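Local coordinates for protein glutamine synthetase (Helicobacter pylori, PDB 5ZLI) that belongs to the type I-beta glutamine synthetases, enzymes that assemble from twelve copies of a chain with a beta-grasp domain and a catalytic domain, at residues 313-318 with 340-345; 320-325 with 382-387; 435-440 with 450-455. All blocks are in the same frame, centred on the assembly; numbering follows the deposited sequence.

All three contacts lie in the catalytic domain, and together they trace one continuous region of packing around helix 315-322. Contact 1 uses the start of that helix and contact 2 its end; their centres are about 12 Å apart, and Leu318 CD2 reaches Ile384 CG1 at 3.6 Å. Contact 3 has its centre about 11 Å from that of contact 2 and about 18 Å from that of contact 1, yet it meets both. Phe321 CE2 lies 3.6 Å from Leu440 CD1, the hydroxyl of Tyr454 is probably hydrogen-bonded to the carbonyl of Ala320, and His314 ND1 pairs with Asp436 OD1 at 3.0 Å in another probable hydrogen bond.

Contact 1 of 3, residues 313-318 with 340-345; sequences RHARGL and SILTYS
Arg316 carries the charged end of this contact: its NH2 forms a salt bridge with Glu432, while lower down the same side chain the methylene CG rests against Leu342. The contact belongs to the catalytic domain of glutamine synthetase, where the first turn of helix 315-322 packs against strand 341-346, at the margin of a mixed beta-sheet. Leu342 presents both of its methyls to one small residue, with CD1 3.6 Å and CD2 3.7 Å from Ala315 CB, so the forked end of the leucine straddles the alanine methyl. Alanine suits this place because its short side chain points at the strand and leaves room for both leucine methyls; the CA atoms of Ala315 and Leu342 are 7.8 Å apart. With chi1 at -72°, Leu342 CG stands opposite its own carbonyl carbon, and the fork is carried out toward the helix.

Arg316 meets the leucine differently. Its side chain crosses that of Leu342 at about a right angle, and CG approaches CD1 alone, at 4.1 Å. Bends at chi2 and chi3 then turn the chain, and its apolar root can serve the packing while the guanidinium reaches its carboxylate partner. An arginine fits such a half-buried border, with an apolar stem and a charged end. Leu342 is held from other sides too: Leu312 of helix 302-313, Ser352 of the adjoining strand and Met422 all touch its side chain, and its backbone is hydrogen-bonded to Lys420. The strand bends locally at Leu342, the centre of an inverse gamma turn, which is closed by a weak bond from Thr343 N to Ile341 O at 3.2 Å.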
ATOM      1  N   ARG B 313      20.859 -28.362 -54.153  1.00 39.67           N
ATOM      2  CA  ARG B 313      20.452 -27.579 -55.321  1.00 40.08           C
ATOM      3  C   ARG B 313      19.157 -26.853 -55.055  1.00 40.35           C
ATOM      4  O   ARG B 313      19.041 -25.645 -55.304  1.00 46.52           O
ATOM      5  CB  ARG B 313      20.265 -28.467 -56.551  1.00 50.53           C
ATOM      6  CG  ARG B 313      19.754 -27.698 -57.771  1.00 44.75           C
ATOM      7  CD  ARG B 313      20.851 -26.876 -58.467  1.00 60.76           C
ATOM      8  NE  ARG B 313      21.921 -27.743 -58.967  1.00 62.48           N
ATOM      9  CZ  ARG B 313      21.856 -28.448 -60.093  1.00 54.92           C
ATOM     10  NH1 ARG B 313      20.778 -28.391 -60.864  1.00 51.48           N
ATOM     11  NH2 ARG B 313      22.873 -29.212 -60.447  1.00 50.73           N
ATOM     12  N   HIS B 314      18.181 -27.574 -54.515  1.00 39.25           N
ATOM     13  CA  HIS B 314      16.872 -27.015 -54.247  1.00 45.00           C
ATOM     14  C   HIS B 314      16.816 -26.358 -52.874  1.00 46.74           C
ATOM     15  O   HIS B 314      15.744 -25.883 -52.468  1.00 47.68           O
ATOM     16  CB  HIS B 314      15.803 -28.110 -54.340  1.00 40.34           C
ATOM     17  CG  HIS B 314      15.886 -28.928 -55.585  1.00 46.53           C
ATOM     18  ND1 HIS B 314      15.724 -28.382 -56.842  1.00 48.28           N
ATOM     19  CD2 HIS B 314      16.045 -30.260 -55.769  1.00 45.21           C
ATOM     20  CE1 HIS B 314      15.829 -29.336 -57.750  1.00 43.48           C
ATOM     21  NE2 HIS B 314      16.023 -30.486 -57.127  1.00 44.87           N
ATOM     22  N   ALA B 315      17.959 -26.278 -52.183  1.00 35.82           N
ATOM     23  CA  ALA B 315      17.978 -25.881 -50.783  1.00 35.90           C
ATOM     24  C   ALA B 315      17.223 -24.578 -50.541  1.00 42.28           C
ATOM     25  O   ALA B 315      16.304 -24.530 -49.719  1.00 43.22           O
ATOM     26  CB  ALA B 315      19.426 -25.764 -50.320  1.00 40.89           C
ATOM     27  N   ARG B 316      17.577 -23.510 -51.263  1.00 41.99           N
ATOM     28  CA  ARG B 316      16.952 -22.212 -51.001  1.00 40.71           C
ATOM     29  C   ARG B 316      15.434 -22.270 -51.147  1.00 38.34           C
ATOM     30  O   ARG B 316      14.718 -21.566 -50.436  1.00 43.39           O
ATOM     31  CB  ARG B 316      17.563 -21.108 -51.875  1.00 42.32           C
ATOM     32  CG  ARG B 316      19.041 -20.976 -51.640  1.00 35.41           C
ATOM     33  CD  ARG B 316      19.486 -19.542 -51.481  1.00 43.15           C
ATOM     34  NE  ARG B 316      18.718 -18.537 -52.213  1.00 50.08           N
ATOM     35  CZ  ARG B 316      18.736 -17.236 -51.907  1.00 43.89           C
ATOM     36  NH1 ARG B 316      19.478 -16.798 -50.899  1.00 45.88           N
ATOM     37  NH2 ARG B 316      18.026 -16.368 -52.605  1.00 40.83           N
ATOM     38  N   GLY B 317      14.920 -23.064 -52.088  1.00 39.15           N
ATOM     39  CA  GLY B 317      13.477 -23.233 -52.168  1.00 39.21           C
ATOM     40  C   GLY B 317      12.922 -24.189 -51.135  1.00 36.01           C
ATOM     41  O   GLY B 317      11.797 -24.002 -50.663  1.00 29.52           O
ATOM     42  N   LEU B 318      13.697 -25.226 -50.780  1.00 32.19           N
ATOM     43  CA  LEU B 318      13.310 -26.148 -49.714  1.00 33.00           C
ATOM     44  C   LEU B 318      13.147 -25.454 -48.365  1.00 35.11           C
ATOM     45  O   LEU B 318      12.379 -25.926 -47.512  1.00 34.99           O
ATOM     46  CB  LEU B 318      14.326 -27.285 -49.614  1.00 32.46           C
ATOM     47  CG  LEU B 318      13.932 -28.534 -48.796  1.00 27.61           C
ATOM     48  CD1 LEU B 318      12.711 -29.131 -49.341  1.00 32.11           C
ATOM     49  CD2 LEU B 318      15.024 -29.605 -48.817  1.00 29.96           C
ATOM     50  N   SER B 340      24.270 -20.729 -42.182  1.00 57.21           N
ATOM     51  CA  SER B 340      23.968 -19.757 -43.223  1.00 55.07           C
ATOM     52  C   SER B 340      24.605 -20.120 -44.566  1.00 54.83           C
ATOM     53  O   SER B 340      24.235 -19.522 -45.589  1.00 56.69           O
ATOM     54  CB  SER B 340      24.425 -18.346 -42.796  1.00 61.07           C
ATOM     55  OG  SER B 340      23.919 -17.328 -43.660  1.00 58.11           O
ATOM     56  N   ILE B 341      25.504 -21.112 -44.599  1.00 53.54           N
ATOM     57  CA  ILE B 341      26.263 -21.485 -45.792  1.00 56.18           C
ATOM     58  C   ILE B 341      25.905 -22.925 -46.157  1.00 48.32           C
ATOM     59  O   ILE B 341      25.965 -23.819 -45.306  1.00 49.40           O
ATOM     60  CB  ILE B 341      27.785 -21.369 -45.561  1.00 59.35           C
ATOM     61  CG1 ILE B 341      28.181 -19.998 -45.002  1.00 54.01           C
ATOM     62  CG2 ILE B 341      28.543 -21.614 -46.863  1.00 51.38           C
ATOM     63  CD1 ILE B 341      28.022 -18.864 -45.958  1.00 58.45           C
ATOM     64  N   LEU B 342      25.583 -23.153 -47.435  1.00 48.20           N
ATOM     65  CA  LEU B 342      25.052 -24.436 -47.906  1.00 47.04           C
ATOM     66  C   LEU B 342      26.170 -25.339 -48.435  1.00 48.59           C
ATOM     67  O   LEU B 342      26.309 -25.579 -49.635  1.00 47.65           O
ATOM     68  CB  LEU B 342      23.998 -24.193 -48.979  1.00 45.15           C
ATOM     69  CG  LEU B 342      22.654 -23.624 -48.570  1.00 45.03           C
ATOM     70  CD1 LEU B 342      21.897 -23.197 -49.818  1.00 41.66           C
ATOM     71  CD2 LEU B 342      21.900 -24.698 -47.801  1.00 40.35           C
ATOM     72  N   THR B 343      26.919 -25.930 -47.512  1.00 52.89           N
ATOM     73  CA  THR B 343      27.936 -26.904 -47.881  1.00 53.68           C
ATOM     74  C   THR B 343      27.904 -28.044 -46.870  1.00 45.10           C
ATOM     75  O   THR B 343      27.185 -28.000 -45.873  1.00 48.12           O
ATOM     76  CB  THR B 343      29.332 -26.268 -47.971  1.00 57.22           C
ATOM     77  OG1 THR B 343      29.215 -24.910 -48.419  1.00 53.41           O
ATOM     78  CG2 THR B 343      30.183 -27.025 -48.978  1.00 56.88           C
ATOM     79  N   TYR B 344      28.681 -29.078 -47.139  1.00 44.25           N
ATOM     80  CA  TYR B 344      28.787 -30.233 -46.261  1.00 47.15           C
ATOM     81  C   TYR B 344      30.206 -30.333 -45.711  1.00 48.61           C
ATOM     82  O   TYR B 344      31.161 -29.835 -46.317  1.00 47.81           O
ATOM     83  CB  TYR B 344      28.382 -31.528 -47.027  1.00 45.07           C
ATOM     84  CG  TYR B 344      29.189 -31.768 -48.326  1.00 58.62           C
ATOM     85  CD1 TYR B 344      28.935 -31.015 -49.483  1.00 54.96           C
ATOM     86  CD2 TYR B 344      30.213 -32.721 -48.390  1.00 51.49           C
ATOM     87  CE1 TYR B 344      29.669 -31.210 -50.651  1.00 48.06           C
ATOM     88  CE2 TYR B 344      30.950 -32.914 -49.558  1.00 49.80           C
ATOM     89  CZ  TYR B 344      30.669 -32.160 -50.680  1.00 51.20           C
ATOM     90  OH  TYR B 344      31.391 -32.348 -51.838  1.00 53.43           O
ATOM     91  N   SER B 345      30.337 -30.961 -44.543  1.00 49.44           N
ATOM     92  CA  SER B 345      31.648 -31.231 -43.960  1.00 51.18           C
ATOM     93  C   SER B 345      31.478 -32.199 -42.802  1.00 47.25           C
ATOM     94  O   SER B 345      30.480 -32.149 -42.085  1.00 46.58           O
ATOM     95  CB  SER B 345      32.346 -29.952 -43.483  1.00 50.27           C
ATOM     96  OG  SER B 345      32.714 -29.164 -44.595  1.00 54.12           O
TER

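Contact 2 of 3, residues 320-325 with 382-387; sequences AFTNAS and AAILMA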
ATOM      1  N   ALA B 320      11.464 -23.037 -47.580  1.00 33.10           N
ATOM      2  CA  ALA B 320      10.040 -22.743 -47.416  1.00 29.74           C
ATOM      3  C   ALA B 320       9.251 -23.856 -46.712  1.00 31.35           C
ATOM      4  O   ALA B 320       8.168 -23.592 -46.176  1.00 27.18           O
ATOM      5  CB  ALA B 320       9.430 -22.429 -48.780  1.00 32.46           C
ATOM      6  N   PHE B 321       9.721 -25.098 -46.727  1.00 30.28           N
ATOM      7  CA  PHE B 321       8.984 -26.086 -45.964  1.00 29.02           C
ATOM      8  C   PHE B 321       9.669 -26.477 -44.677  1.00 32.08           C
ATOM      9  O   PHE B 321       8.979 -26.883 -43.727  1.00 28.48           O
ATOM     10  CB  PHE B 321       8.750 -27.347 -46.787  1.00 35.60           C
ATOM     11  CG  PHE B 321       8.032 -27.099 -48.064  1.00 34.37           C
ATOM     12  CD1 PHE B 321       6.661 -26.979 -48.077  1.00 35.79           C
ATOM     13  CD2 PHE B 321       8.724 -27.019 -49.260  1.00 40.62           C
ATOM     14  CE1 PHE B 321       5.978 -26.759 -49.264  1.00 37.13           C
ATOM     15  CE2 PHE B 321       8.049 -26.799 -50.457  1.00 39.99           C
ATOM     16  CZ  PHE B 321       6.676 -26.680 -50.458  1.00 36.46           C
ATOM     17  N   THR B 322      11.006 -26.363 -44.631  1.00 36.01           N
ATOM     18  CA  THR B 322      11.787 -26.724 -43.454  1.00 34.92           C
ATOM     19  C   THR B 322      11.989 -25.563 -42.502  1.00 33.76           C
ATOM     20  O   THR B 322      12.273 -25.793 -41.319  1.00 33.19           O
ATOM     21  CB  THR B 322      13.170 -27.251 -43.849  1.00 31.14           C
ATOM     22  OG1 THR B 322      13.804 -26.315 -44.721  1.00 32.15           O
ATOM     23  CG2 THR B 322      13.032 -28.578 -44.544  1.00 31.17           C
ATOM     24  N   ASN B 323      11.899 -24.328 -43.013  1.00 36.47           N
ATOM     25  CA  ASN B 323      12.087 -23.087 -42.243  1.00 32.10           C
ATOM     26  C   ASN B 323      10.912 -22.176 -42.597  1.00 34.09           C
ATOM     27  O   ASN B 323      11.067 -21.168 -43.299  1.00 28.54           O
ATOM     28  CB  ASN B 323      13.433 -22.464 -42.568  1.00 26.31           C
ATOM     29  CG  ASN B 323      14.557 -23.411 -42.262  1.00 32.90           C
ATOM     30  OD1 ASN B 323      14.837 -24.333 -43.038  1.00 29.71           O
ATOM     31  ND2 ASN B 323      15.198 -23.218 -41.109  1.00 37.13           N
ATOM     32  N   ALA B 324       9.737 -22.529 -42.048  1.00 35.72           N
ATOM     33  CA  ALA B 324       8.454 -22.102 -42.582  1.00 31.96           C
ATOM     34  C   ALA B 324       7.849 -20.930 -41.815  1.00 33.67           C
ATOM     35  O   ALA B 324       6.669 -20.606 -42.018  1.00 36.63           O
ATOM     36  CB  ALA B 324       7.494 -23.293 -42.619  1.00 33.96           C
ATOM     37  N   SER B 325       8.621 -20.299 -40.935  1.00 31.44           N
ATOM     38  CA  SER B 325       8.206 -19.081 -40.258  1.00 29.57           C
ATOM     39  C   SER B 325       9.293 -18.047 -40.436  1.00 28.06           C
ATOM     40  O   SER B 325      10.460 -18.367 -40.649  1.00 29.99           O
ATOM     41  CB  SER B 325       7.985 -19.283 -38.770  1.00 28.30           C
ATOM     42  OG  SER B 325       9.190 -19.670 -38.168  1.00 21.64           O
ATOM     43  N   ALA B 382       8.655 -34.899 -46.351  1.00 27.61           N
ATOM     44  CA  ALA B 382       8.244 -35.149 -47.725  1.00 28.46           C
ATOM     45  C   ALA B 382       9.106 -34.371 -48.701  1.00 29.63           C
ATOM     46  O   ALA B 382       9.615 -34.927 -49.672  1.00 33.22           O
ATOM     47  CB  ALA B 382       6.773 -34.803 -47.908  1.00 29.19           C
ATOM     48  N   ALA B 383       9.240 -33.065 -48.489  1.00 34.10           N
ATOM     49  CA  ALA B 383      10.033 -32.236 -49.405  1.00 41.78           C
ATOM     50  C   ALA B 383      11.533 -32.586 -49.393  1.00 37.06           C
ATOM     51  O   ALA B 383      12.184 -32.605 -50.440  1.00 33.99           O
ATOM     52  CB  ALA B 383       9.803 -30.759 -49.080  1.00 35.47           C
ATOM     53  N   ILE B 384      12.113 -32.837 -48.226  1.00 40.21           N
ATOM     54  CA  ILE B 384      13.516 -33.237 -48.201  1.00 38.69           C
ATOM     55  C   ILE B 384      13.734 -34.481 -49.042  1.00 46.49           C
ATOM     56  O   ILE B 384      14.717 -34.569 -49.799  1.00 52.08           O
ATOM     57  CB  ILE B 384      13.996 -33.418 -46.755  1.00 35.98           C
ATOM     58  CG1 ILE B 384      14.337 -32.038 -46.192  1.00 32.22           C
ATOM     59  CG2 ILE B 384      15.151 -34.378 -46.685  1.00 36.21           C
ATOM     60  CD1 ILE B 384      14.288 -31.957 -44.705  1.00 37.66           C
ATOM     61  N   LEU B 385      12.821 -35.458 -48.947  1.00 41.18           N
ATOM     62  CA  LEU B 385      12.995 -36.666 -49.743  1.00 38.23           C
ATOM     63  C   LEU B 385      12.803 -36.391 -51.225  1.00 35.41           C
ATOM     64  O   LEU B 385      13.562 -36.899 -52.047  1.00 41.24           O
ATOM     65  CB  LEU B 385      12.071 -37.770 -49.261  1.00 37.25           C
ATOM     66  CG  LEU B 385      12.173 -38.992 -50.175  1.00 44.20           C
ATOM     67  CD1 LEU B 385      13.557 -39.661 -50.151  1.00 27.68           C
ATOM     68  CD2 LEU B 385      11.085 -40.010 -49.769  1.00 39.42           C
ATOM     69  N   MET B 386      11.828 -35.563 -51.590  1.00 42.99           N
ATOM     70  CA  MET B 386      11.633 -35.240 -53.004  1.00 41.39           C
ATOM     71  C   MET B 386      12.825 -34.498 -53.588  1.00 39.14           C
ATOM     72  O   MET B 386      13.066 -34.574 -54.795  1.00 51.47           O
ATOM     73  CB  MET B 386      10.382 -34.389 -53.219  1.00 32.91           C
ATOM     74  CG  MET B 386       9.044 -35.019 -52.883  1.00 32.66           C
ATOM     75  SD  MET B 386       8.617 -36.538 -53.735  1.00 52.08           S
ATOM     76  CE  MET B 386       8.321 -35.958 -55.403  1.00 42.99           C
ATOM     77  N   ALA B 387      13.574 -33.767 -52.772  1.00 38.46           N
ATOM     78  CA  ALA B 387      14.721 -33.051 -53.309  1.00 41.57           C
ATOM     79  C   ALA B 387      15.940 -33.936 -53.426  1.00 44.56           C
ATOM     80  O   ALA B 387      16.771 -33.726 -54.319  1.00 36.76           O
ATOM     81  CB  ALA B 387      15.070 -31.855 -52.439  1.00 39.54           C
TER
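Apolar packing carries this contact, through two separate pairs of side chains. In the first, Ala383 CB points at the ring of Phe321 and comes nearest to CD2, at 3.9 Å, with CG next at 4.2 Å; the methyl approaches obliquely, near the CG end of the ring. In the second, Thr322 CG2 meets the outer end of Ile384, 3.6 Å from CD1 and 4.0 Å from CG1, the two side chains crossing at about a right angle. The isoleucine starts off to one side, and its long branch brings CD1 across to the threonine.

These pairs join the end of helix 315-322 to the middle of helix 377-393, two helices of the catalytic domain, and all four residues are buried. Alanine at 383 keeps the helix surface low enough for a phenylalanine beside it. The same ring meets Phe446 edge-to-face.

No hydrogen bond crosses between the segments; polar groups find partners on their own sides or among neighbours. Thr322 is two-sided: a chi1 of 52° sets OG1 between the backbone N and the carbonyl carbon, within hydrogen-bonding reach of both Leu318 O and Asn323 OD1, though its one proton can serve only one at a time, and leaves the methyl for Ile384. Asn323, the first residue to leave helical geometry, uses ND2 to hold the carbonyl of Phe370. On the other helix, Ala387 N bonds to Ala383 O at 3.0 Å.

Contact 3 of 3, residues 435-440 with 450-455; sequences ADKQYL and FIQAYQ
Lys437 lays the root of its side chain against the end of Ile451, CB standing 4.1 Å from CD1. This is the main overlap between the loop that leads into the short helix 438-441 and the long helix 448-466, two neighbouring elements of the catalytic domain joined by a brief connection. Their backbones stay well apart, the CA atoms of Lys437 and Ile451 being 8.5 Å from each other, and the side chains bridge the interval.

Ile451 points toward the loop. Its CG1 branch lies opposite its own carbonyl carbon, and a chi2 of 168° extends CD1 outward to the lysine. A wholly apolar residue with a long branch suits this buried face, and here it also touches Met433 and Leu434 of helix 426-434. Its carbonyl accepts the helical bond from Gln455 N, at 2.8 Å.

Beyond CG the lysine chain is fully extended, so it carries the ammonium away from the isoleucine to the neighbourhood of Gln452. That glutamine bends at chi2, and the end of its amide comes nearer the loop than its root does: NZ and NE2 are 4.2 Å apart, and the two side chains cross obliquely. Glu448, at the start of the same long helix, forms a weak, long ion pair with NZ.

With no hydrogen bond between the segments, the contact depends on loose apolar packing of the lysine's root, through CB, on the end of Ile451. NZ and NE2 both bring N-H groups and so do not bind each other; any electrostatic gain, probably modest, comes from Glu448.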
ATOM      1  N   ALA B 435       9.733 -20.454 -57.815  1.00 44.58           N
ATOM      2  CA  ALA B 435      10.484 -20.447 -59.061  1.00 41.03           C
ATOM      3  C   ALA B 435      11.226 -21.755 -59.308  1.00 44.77           C
ATOM      4  O   ALA B 435      11.949 -21.873 -60.298  1.00 49.65           O
ATOM      5  CB  ALA B 435      11.461 -19.284 -59.078  1.00 35.32           C
ATOM      6  N   ASP B 436      11.059 -22.736 -58.436  1.00 49.61           N
ATOM      7  CA  ASP B 436      11.671 -24.058 -58.546  1.00 47.75           C
ATOM      8  C   ASP B 436      10.761 -25.022 -57.805  1.00 51.55           C
ATOM      9  O   ASP B 436      10.968 -25.355 -56.636  1.00 50.22           O
ATOM     10  CB  ASP B 436      13.065 -24.137 -57.941  1.00 44.57           C
ATOM     11  CG  ASP B 436      13.767 -25.382 -58.348  1.00 54.63           C
ATOM     12  OD1 ASP B 436      14.878 -25.642 -57.834  1.00 61.11           O
ATOM     13  OD2 ASP B 436      13.131 -26.158 -59.100  1.00 58.49           O
ATOM     14  N   LYS B 437       9.723 -25.468 -58.482  1.00 51.23           N
ATOM     15  CA  LYS B 437       8.726 -26.263 -57.819  1.00 49.46           C
ATOM     16  C   LYS B 437       8.571 -27.616 -58.464  1.00 46.98           C
ATOM     17  O   LYS B 437       7.773 -28.429 -57.982  1.00 47.76           O
ATOM     18  CB  LYS B 437       7.402 -25.487 -57.812  1.00 44.40           C
ATOM     19  CG  LYS B 437       7.270 -24.524 -58.992  1.00 51.92           C
ATOM     20  CD  LYS B 437       5.985 -23.699 -58.923  1.00 56.73           C
ATOM     21  CE  LYS B 437       5.800 -22.809 -60.159  1.00 62.70           C
ATOM     22  NZ  LYS B 437       4.680 -21.813 -60.026  1.00 62.36           N
ATOM     23  N   GLN B 438       9.379 -27.920 -59.479  1.00 48.19           N
ATOM     24  CA  GLN B 438       9.085 -29.102 -60.283  1.00 53.69           C
ATOM     25  C   GLN B 438       9.488 -30.388 -59.578  1.00 45.43           C
ATOM     26  O   GLN B 438       8.781 -31.390 -59.671  1.00 48.00           O
ATOM     27  CB  GLN B 438       9.738 -28.998 -61.659  1.00 48.21           C
ATOM     28  CG  GLN B 438       8.928 -29.704 -62.740  1.00 51.70           C
ATOM     29  CD  GLN B 438       7.475 -29.239 -62.780  1.00 57.57           C
ATOM     30  OE1 GLN B 438       6.546 -30.040 -62.629  1.00 61.46           O
ATOM     31  NE2 GLN B 438       7.273 -27.938 -62.975  1.00 55.83           N
ATOM     32  N   TYR B 439      10.607 -30.387 -58.867  1.00 46.03           N
ATOM     33  CA  TYR B 439      11.030 -31.613 -58.219  1.00 44.20           C
ATOM     34  C   TYR B 439      10.054 -32.066 -57.150  1.00 46.25           C
ATOM     35  O   TYR B 439      10.111 -33.227 -56.736  1.00 50.75           O
ATOM     36  CB  TYR B 439      12.400 -31.427 -57.596  1.00 46.64           C
ATOM     37  CG  TYR B 439      12.385 -30.461 -56.458  1.00 47.97           C
ATOM     38  CD1 TYR B 439      12.445 -29.094 -56.685  1.00 45.14           C
ATOM     39  CD2 TYR B 439      12.263 -30.910 -55.148  1.00 46.22           C
ATOM     40  CE1 TYR B 439      12.421 -28.208 -55.644  1.00 39.22           C
ATOM     41  CE2 TYR B 439      12.225 -30.019 -54.097  1.00 44.70           C
ATOM     42  CZ  TYR B 439      12.311 -28.670 -54.354  1.00 43.56           C
ATOM     43  OH  TYR B 439      12.279 -27.778 -53.306  1.00 51.61           O
ATOM     44  N   LEU B 440       9.179 -31.180 -56.679  1.00 42.15           N
ATOM     45  CA  LEU B 440       8.109 -31.575 -55.769  1.00 41.98           C
ATOM     46  C   LEU B 440       6.891 -32.106 -56.510  1.00 47.04           C
ATOM     47  O   LEU B 440       6.175 -32.960 -55.976  1.00 44.59           O
ATOM     48  CB  LEU B 440       7.683 -30.379 -54.935  1.00 44.54           C
ATOM     49  CG  LEU B 440       8.763 -29.890 -54.007  1.00 45.95           C
ATOM     50  CD1 LEU B 440       8.479 -28.441 -53.594  1.00 41.04           C
ATOM     51  CD2 LEU B 440       8.744 -30.849 -52.825  1.00 41.04           C
ATOM     52  N   PHE B 450      -2.185 -27.324 -53.911  1.00 37.03           N
ATOM     53  CA  PHE B 450      -1.577 -27.226 -52.582  1.00 39.02           C
ATOM     54  C   PHE B 450      -0.491 -26.144 -52.527  1.00 31.76           C
ATOM     55  O   PHE B 450      -0.498 -25.314 -51.617  1.00 33.29           O
ATOM     56  CB  PHE B 450      -0.995 -28.577 -52.135  1.00 32.59           C
ATOM     57  CG  PHE B 450      -0.107 -28.478 -50.899  1.00 27.28           C
ATOM     58  CD1 PHE B 450      -0.654 -28.425 -49.628  1.00 29.29           C
ATOM     59  CD2 PHE B 450       1.273 -28.375 -51.019  1.00 22.50           C
ATOM     60  CE1 PHE B 450       0.164 -28.312 -48.508  1.00 24.22           C
ATOM     61  CE2 PHE B 450       2.066 -28.253 -49.907  1.00 23.96           C
ATOM     62  CZ  PHE B 450       1.509 -28.212 -48.654  1.00 22.58           C
ATOM     63  N   ILE B 451       0.460 -26.153 -53.471  1.00 29.59           N
ATOM     64  CA  ILE B 451       1.579 -25.205 -53.427  1.00 27.04           C
ATOM     65  C   ILE B 451       1.068 -23.784 -53.398  1.00 34.11           C
ATOM     66  O   ILE B 451       1.616 -22.917 -52.713  1.00 37.16           O
ATOM     67  CB  ILE B 451       2.528 -25.389 -54.627  1.00 34.94           C
ATOM     68  CG1 ILE B 451       3.382 -26.660 -54.515  1.00 40.38           C
ATOM     69  CG2 ILE B 451       3.390 -24.135 -54.846  1.00 26.45           C
ATOM     70  CD1 ILE B 451       4.108 -27.024 -55.833  1.00 35.19           C
ATOM     71  N   GLN B 452       0.031 -23.508 -54.169  1.00 38.63           N
ATOM     72  CA  GLN B 452      -0.505 -22.161 -54.171  1.00 32.55           C
ATOM     73  C   GLN B 452      -1.215 -21.892 -52.858  1.00 31.83           C
ATOM     74  O   GLN B 452      -1.072 -20.807 -52.284  1.00 36.16           O
ATOM     75  CB  GLN B 452      -1.417 -22.014 -55.390  1.00 30.67           C
ATOM     76  CG  GLN B 452      -0.635 -22.155 -56.708  1.00 36.93           C
ATOM     77  CD  GLN B 452       0.246 -20.938 -57.017  1.00 39.55           C
ATOM     78  OE1 GLN B 452      -0.217 -19.799 -56.914  1.00 43.11           O
ATOM     79  NE2 GLN B 452       1.506 -21.172 -57.392  1.00 33.46           N
ATOM     80  N   ALA B 453      -1.876 -22.906 -52.304  1.00 29.08           N
ATOM     81  CA  ALA B 453      -2.436 -22.745 -50.971  1.00 33.08           C
ATOM     82  C   ALA B 453      -1.321 -22.502 -49.955  1.00 29.39           C
ATOM     83  O   ALA B 453      -1.359 -21.532 -49.200  1.00 28.58           O
ATOM     84  CB  ALA B 453      -3.264 -23.981 -50.596  1.00 27.56           C
ATOM     85  N   TYR B 454      -0.268 -23.312 -49.993  1.00 31.89           N
ATOM     86  CA  TYR B 454       0.793 -23.141 -49.019  1.00 29.72           C
ATOM     87  C   TYR B 454       1.429 -21.778 -49.169  1.00 26.12           C
ATOM     88  O   TYR B 454       1.779 -21.144 -48.181  1.00 29.08           O
ATOM     89  CB  TYR B 454       1.833 -24.243 -49.180  1.00 28.51           C
ATOM     90  CG  TYR B 454       2.947 -24.227 -48.139  1.00 25.45           C
ATOM     91  CD1 TYR B 454       2.806 -24.941 -46.959  1.00 25.86           C
ATOM     92  CD2 TYR B 454       4.140 -23.538 -48.351  1.00 24.73           C
ATOM     93  CE1 TYR B 454       3.798 -24.965 -46.012  1.00 29.30           C
ATOM     94  CE2 TYR B 454       5.154 -23.549 -47.395  1.00 27.32           C
ATOM     95  CZ  TYR B 454       4.970 -24.273 -46.222  1.00 30.63           C
ATOM     96  OH  TYR B 454       5.930 -24.330 -45.231  1.00 30.40           O
ATOM     97  N   GLN B 455       1.593 -21.317 -50.403  1.00 29.23           N
ATOM     98  CA  GLN B 455       2.151 -19.993 -50.642  1.00 31.63           C
ATOM     99  C   GLN B 455       1.230 -18.916 -50.086  1.00 29.82           C
ATOM    100  O   GLN B 455       1.671 -18.002 -49.393  1.00 27.81           O
ATOM    101  CB  GLN B 455       2.391 -19.797 -52.143  1.00 32.64           C
ATOM    102  CG  GLN B 455       2.506 -18.332 -52.586  1.00 37.22           C
ATOM    103  CD  GLN B 455       1.189 -17.769 -53.122  1.00 42.39           C
ATOM    104  OE1 GLN B 455       0.254 -18.515 -53.465  1.00 27.70           O
ATOM    105  NE2 GLN B 455       1.107 -16.436 -53.181  1.00 47.49           N
TER